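Long-range contact in Ufm1-specific protease (Caenorhabditis elegans, PDB 5EJJ), which cleaves the peptide bond at the C-terminal glycine of the ubiquitin-like modifier Ufm1 as a thiol protease and helps odorant receptors reach olfactory cilia: residues A[72-84]-A[90-102]. Sequence-based numbering, arbitrary orientation.
Sequences DIELVGNLNIDGQ and GGQFTLQLTSRML
Parallel strand pairing joins Asn78–Ile81 to Thr94–Leu97, the axes of strands 74-81 and 94-97 running 21° apart. Backbone bonds alternate across it: Asn78 N donates to Phe93 O, Leu95 N to Asn78 O, Asn80 N to Leu95 O at 2.9 Å, Leu97 N to Asn80 O and Asp82 N to Leu97 O; Gln92 N to Val76 O precedes them.

Polar side chains occupy one face. Asn78 chi1 of 48° sets CG between backbone N and carbonyl carbon, bringing OD1 to Thr94 OG1, which donates at 2.6 Å in the carbonyl plane; Leu88 O holds ND2. Asn80 OD1 bonds Ser85 OG. A water joins Asn80 O, Gly83 N and Gln96 OE1. Where the strands end, Asp82 OD2 accepts from Ser99 OG (2.8 Å), and Thr98 OG1 N-caps the following helix through Met101 N.

Apolar groups fill the reverse face. Leu79 CD1 meets Leu97 CD1 at 3.8 Å; Ile81 CD1 reaches Leu102 CD2 at 3.6 Å, both residues also touching Tyr15 of helix 8-19.

Separately, Gly77, which with Val76 forms a classic bulge against Val37 of strand 33-40, sets CA over one Phe93 ring face, 4.2 Å from the ring centroid, a CH-pi contact.

This chemistry implies an amphipathic edge to the MPN-domain sheet.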
loop_
_atom_site.group_PDB
_atom_site.type_symbol
_atom_site.label_atom_id
_atom_site.label_comp_id
_atom_site.label_asym_id
_atom_site.label_seq_id
_atom_site.Cartn_x
_atom_site.Cartn_y
_atom_site.Cartn_z
ATOM N N ASP A 72 9.118 12.289 8.408
ATOM C CA ASP A 72 9.027 12.514 9.849
ATOM C C ASP A 72 9.670 11.404 10.690
ATOM O O ASP A 72 9.725 11.481 11.913
ATOM C CB ASP A 72 7.579 12.710 10.261
ATOM C CG ASP A 72 6.770 11.433 10.179
ATOM O OD1 ASP A 72 6.711 10.801 9.096
ATOM O OD2 ASP A 72 6.192 11.049 11.211
ATOM N N ILE A 73 10.171 10.379 10.023
ATOM C CA ILE A 73 10.679 9.196 10.676
ATOM C C ILE A 73 12.183 9.095 10.498
ATOM O O ILE A 73 12.710 9.318 9.420
ATOM C CB ILE A 73 10.008 7.983 10.059
ATOM C CG1 ILE A 73 8.535 8.006 10.422
ATOM C CG2 ILE A 73 10.645 6.693 10.515
ATOM C CD1 ILE A 73 7.831 6.731 10.122
ATOM N N GLU A 74 12.891 8.760 11.565
ATOM C CA GLU A 74 14.329 8.574 11.458
ATOM C C GLU A 74 14.795 7.409 12.309
ATOM O O GLU A 74 14.026 6.823 13.064
ATOM C CB GLU A 74 15.030 9.829 11.936
ATOM C CG GLU A 74 14.846 10.067 13.397
ATOM C CD GLU A 74 15.161 11.490 13.773
ATOM O OE1 GLU A 74 14.204 12.289 13.953
ATOM O OE2 GLU A 74 16.369 11.819 13.880
ATOM N N LEU A 75 16.068 7.083 12.175
ATOM C CA LEU A 75 16.739 6.116 13.033
ATOM C C LEU A 75 16.651 6.526 14.491
ATOM O O LEU A 75 17.078 7.611 14.849
ATOM C CB LEU A 75 18.205 6.093 12.622
ATOM C CG LEU A 75 19.081 4.907 12.958
ATOM C CD1 LEU A 75 19.753 5.234 14.235
ATOM C CD2 LEU A 75 18.209 3.660 13.057
ATOM N N VAL A 76 16.100 5.664 15.338
ATOM C CA VAL A 76 15.979 5.983 16.771
ATOM C C VAL A 76 16.731 4.977 17.622
ATOM O O VAL A 76 17.005 5.259 18.778
ATOM C CB VAL A 76 14.496 6.092 17.299
ATOM C CG1 VAL A 76 13.823 7.373 16.840
ATOM C CG2 VAL A 76 13.683 4.882 16.890
ATOM N N GLY A 77 17.075 3.823 17.053
ATOM C CA GLY A 77 17.799 2.806 17.792
ATOM C C GLY A 77 18.120 1.580 16.959
ATOM O O GLY A 77 17.849 1.540 15.760
ATOM N N ASN A 78 18.705 0.572 17.597
ATOM C CA ASN A 78 18.962 -0.721 16.955
ATOM C C ASN A 78 18.572 -1.862 17.884
ATOM O O ASN A 78 18.041 -1.652 18.976
ATOM C CB ASN A 78 20.433 -0.887 16.568
ATOM C CG ASN A 78 21.409 -0.517 17.717
ATOM O OD1 ASN A 78 21.050 -0.509 18.908
ATOM N ND2 ASN A 78 22.649 -0.191 17.343
ATOM N N LEU A 79 18.849 -3.083 17.463
ATOM C CA LEU A 79 18.381 -4.202 18.246
ATOM C C LEU A 79 19.423 -5.295 18.322
ATOM O O LEU A 79 20.212 -5.476 17.397
ATOM C CB LEU A 79 17.039 -4.725 17.703
ATOM C CG LEU A 79 17.032 -5.377 16.315
ATOM C CD1 LEU A 79 17.214 -6.879 16.406
ATOM C CD2 LEU A 79 15.757 -5.047 15.572
ATOM N N ASN A 80 19.411 -6.004 19.449
ATOM C CA ASN A 80 20.298 -7.128 19.692
ATOM C C ASN A 80 19.512 -8.383 20.018
ATOM O O ASN A 80 18.806 -8.428 21.021
ATOM C CB ASN A 80 21.211 -6.820 20.865
ATOM C CG ASN A 80 22.432 -7.686 20.868
ATOM O OD1 ASN A 80 22.526 -8.634 20.081
ATOM N ND2 ASN A 80 23.390 -7.369 21.746
ATOM N N ILE A 81 19.636 -9.403 19.180
ATOM C CA ILE A 81 18.927 -10.657 19.414
ATOM C C ILE A 81 19.802 -11.736 20.065
ATOM O O ILE A 81 20.813 -12.162 19.492
ATOM C CB ILE A 81 18.377 -11.230 18.117
ATOM C CG1 ILE A 81 17.400 -10.262 17.467
ATOM C CG2 ILE A 81 17.688 -12.553 18.382
ATOM C CD1 ILE A 81 16.752 -10.859 16.226
ATOM N N ASP A 82 19.393 -12.178 21.254
ATOM C CA ASP A 82 20.083 -13.233 21.994
ATOM C C ASP A 82 21.494 -12.819 22.387
ATOM O O ASP A 82 22.362 -13.658 22.573
ATOM C CB ASP A 82 20.111 -14.537 21.190
ATOM C CG ASP A 82 18.758 -15.228 21.142
ATOM O OD1 ASP A 82 18.093 -15.308 22.206
ATOM O OD2 ASP A 82 18.365 -15.703 20.045
ATOM N N GLY A 83 21.723 -11.517 22.496
ATOM C CA GLY A 83 23.029 -11.005 22.858
ATOM C C GLY A 83 24.144 -11.320 21.869
ATOM O O GLY A 83 25.303 -10.964 22.096
ATOM N N GLN A 84 23.816 -11.978 20.764
ATOM C CA GLN A 84 24.859 -12.381 19.832
ATOM C C GLN A 84 24.575 -11.965 18.384
ATOM O O GLN A 84 24.599 -12.785 17.456
ATOM C CB GLN A 84 25.147 -13.890 19.947
ATOM C CG GLN A 84 23.906 -14.775 19.974
ATOM C CD GLN A 84 24.211 -16.231 19.641
ATOM O OE1 GLN A 84 24.780 -16.534 18.587
ATOM N NE2 GLN A 84 23.831 -17.140 20.541
ATOM N N GLY A 90 24.348 4.050 15.602
ATOM C CA GLY A 90 23.401 3.722 16.639
ATOM C C GLY A 90 22.444 4.887 16.764
ATOM O O GLY A 90 22.766 6.014 16.399
ATOM N N GLY A 91 21.253 4.634 17.268
ATOM C CA GLY A 91 20.411 5.742 17.684
ATOM C C GLY A 91 20.614 5.999 19.168
ATOM O O GLY A 91 21.739 6.180 19.590
ATOM N N GLN A 92 19.547 5.972 19.965
ATOM C CA GLN A 92 19.658 6.316 21.370
ATOM C C GLN A 92 19.168 5.198 22.312
ATOM O O GLN A 92 18.997 5.413 23.516
ATOM C CB GLN A 92 18.953 7.641 21.656
ATOM C CG GLN A 92 17.464 7.552 21.534
ATOM C CD GLN A 92 16.865 8.675 20.691
ATOM O OE1 GLN A 92 16.484 8.463 19.521
ATOM N NE2 GLN A 92 16.767 9.877 21.285
ATOM N N PHE A 93 18.952 4.003 21.766
ATOM C CA PHE A 93 18.686 2.812 22.589
ATOM C C PHE A 93 18.938 1.520 21.826
ATOM O O PHE A 93 19.129 1.535 20.600
ATOM C CB PHE A 93 17.267 2.804 23.148
ATOM C CG PHE A 93 16.204 2.724 22.097
ATOM C CD1 PHE A 93 15.866 1.510 21.517
ATOM C CD2 PHE A 93 15.531 3.872 21.689
ATOM C CE1 PHE A 93 14.904 1.443 20.543
ATOM C CE2 PHE A 93 14.554 3.811 20.711
ATOM C CZ PHE A 93 14.243 2.592 20.136
ATOM N N THR A 94 18.940 0.401 22.551
ATOM C CA THR A 94 18.951 -0.916 21.905
ATOM C C THR A 94 17.847 -1.832 22.436
ATOM O O THR A 94 17.707 -2.017 23.650
ATOM C CB THR A 94 20.311 -1.628 22.009
ATOM O OG1 THR A 94 21.339 -0.783 21.470
ATOM C CG2 THR A 94 20.271 -2.912 21.210
ATOM N N LEU A 95 17.043 -2.383 21.533
ATOM C CA LEU A 95 16.060 -3.371 21.951
ATOM C C LEU A 95 16.802 -4.661 22.296
ATOM O O LEU A 95 17.720 -5.090 21.567
ATOM C CB LEU A 95 15.019 -3.639 20.861
ATOM C CG LEU A 95 14.101 -2.509 20.393
ATOM C CD1 LEU A 95 13.175 -3.042 19.315
ATOM C CD2 LEU A 95 13.308 -1.943 21.544
ATOM N N GLN A 96 16.420 -5.270 23.416
ATOM C CA GLN A 96 16.957 -6.578 23.755
ATOM C C GLN A 96 15.948 -7.637 23.371
ATOM O O GLN A 96 14.780 -7.558 23.739
ATOM C CB GLN A 96 17.311 -6.641 25.231
ATOM C CG GLN A 96 18.374 -5.622 25.618
ATOM C CD GLN A 96 19.655 -5.798 24.824
ATOM O OE1 GLN A 96 20.018 -6.914 24.434
ATOM N NE2 GLN A 96 20.348 -4.691 24.576
ATOM N N LEU A 97 16.391 -8.610 22.595
ATOM C CA LEU A 97 15.471 -9.579 22.023
ATOM C C LEU A 97 16.012 -10.992 22.140
ATOM O O LEU A 97 17.224 -11.193 22.233
ATOM C CB LEU A 97 15.234 -9.272 20.546
ATOM C CG LEU A 97 14.592 -7.955 20.136
ATOM C CD1 LEU A 97 14.322 -7.985 18.636
ATOM C CD2 LEU A 97 13.323 -7.703 20.922
ATOM N N THR A 98 15.109 -11.967 22.128
ATOM C CA THR A 98 15.491 -13.368 22.133
ATOM C C THR A 98 14.752 -14.049 20.995
ATOM O O THR A 98 13.711 -13.550 20.544
ATOM C CB THR A 98 15.083 -14.052 23.436
ATOM O OG1 THR A 98 13.685 -14.367 23.389
ATOM C CG2 THR A 98 15.361 -13.143 24.630
ATOM N N SER A 99 15.272 -15.186 20.534
ATOM C CA SER A 99 14.629 -15.912 19.440
ATOM C C SER A 99 13.375 -16.622 19.939
ATOM O O SER A 99 12.455 -16.912 19.160
ATOM C CB SER A 99 15.596 -16.907 18.808
ATOM O OG SER A 99 16.556 -16.249 17.990
ATOM N N ARG A 100 13.355 -16.899 21.245
ATOM C CA ARG A 100 12.192 -17.478 21.905
ATOM C C ARG A 100 11.068 -16.473 21.731
ATOM O O ARG A 100 10.041 -16.763 21.108
ATOM C CB ARG A 100 12.476 -17.690 23.407
ATOM C CG ARG A 100 11.763 -18.888 24.062
ATOM C CD ARG A 100 11.072 -18.526 25.394
ATOM N NE ARG A 100 11.963 -17.880 26.372
ATOM C CZ ARG A 100 11.619 -17.538 27.625
ATOM N NH1 ARG A 100 10.395 -17.787 28.089
ATOM N NH2 ARG A 100 12.505 -16.947 28.432
ATOM N N MET A 101 11.307 -15.282 22.276
ATOM C CA MET A 101 10.364 -14.173 22.280
ATOM C C MET A 101 9.800 -13.911 20.896
ATOM O O MET A 101 8.583 -13.795 20.708
ATOM C CB MET A 101 11.092 -12.934 22.783
ATOM C CG MET A 101 10.350 -11.633 22.642
ATOM S SD MET A 101 11.546 -10.289 22.609
ATOM C CE MET A 101 12.395 -10.520 24.169
ATOM N N LEU A 102 10.704 -13.839 19.926
ATOM C CA LEU A 102 10.343 -13.542 18.552
ATOM C C LEU A 102 9.447 -14.607 17.925
ATOM O O LEU A 102 8.400 -14.297 17.353
ATOM C CB LEU A 102 11.608 -13.356 17.709
ATOM C CG LEU A 102 12.074 -11.924 17.414
ATOM C CD1 LEU A 102 11.271 -10.891 18.203
ATOM C CD2 LEU A 102 13.562 -11.758 17.680
HETATM O O HOH W 1 20.114 -9.253 23.327
#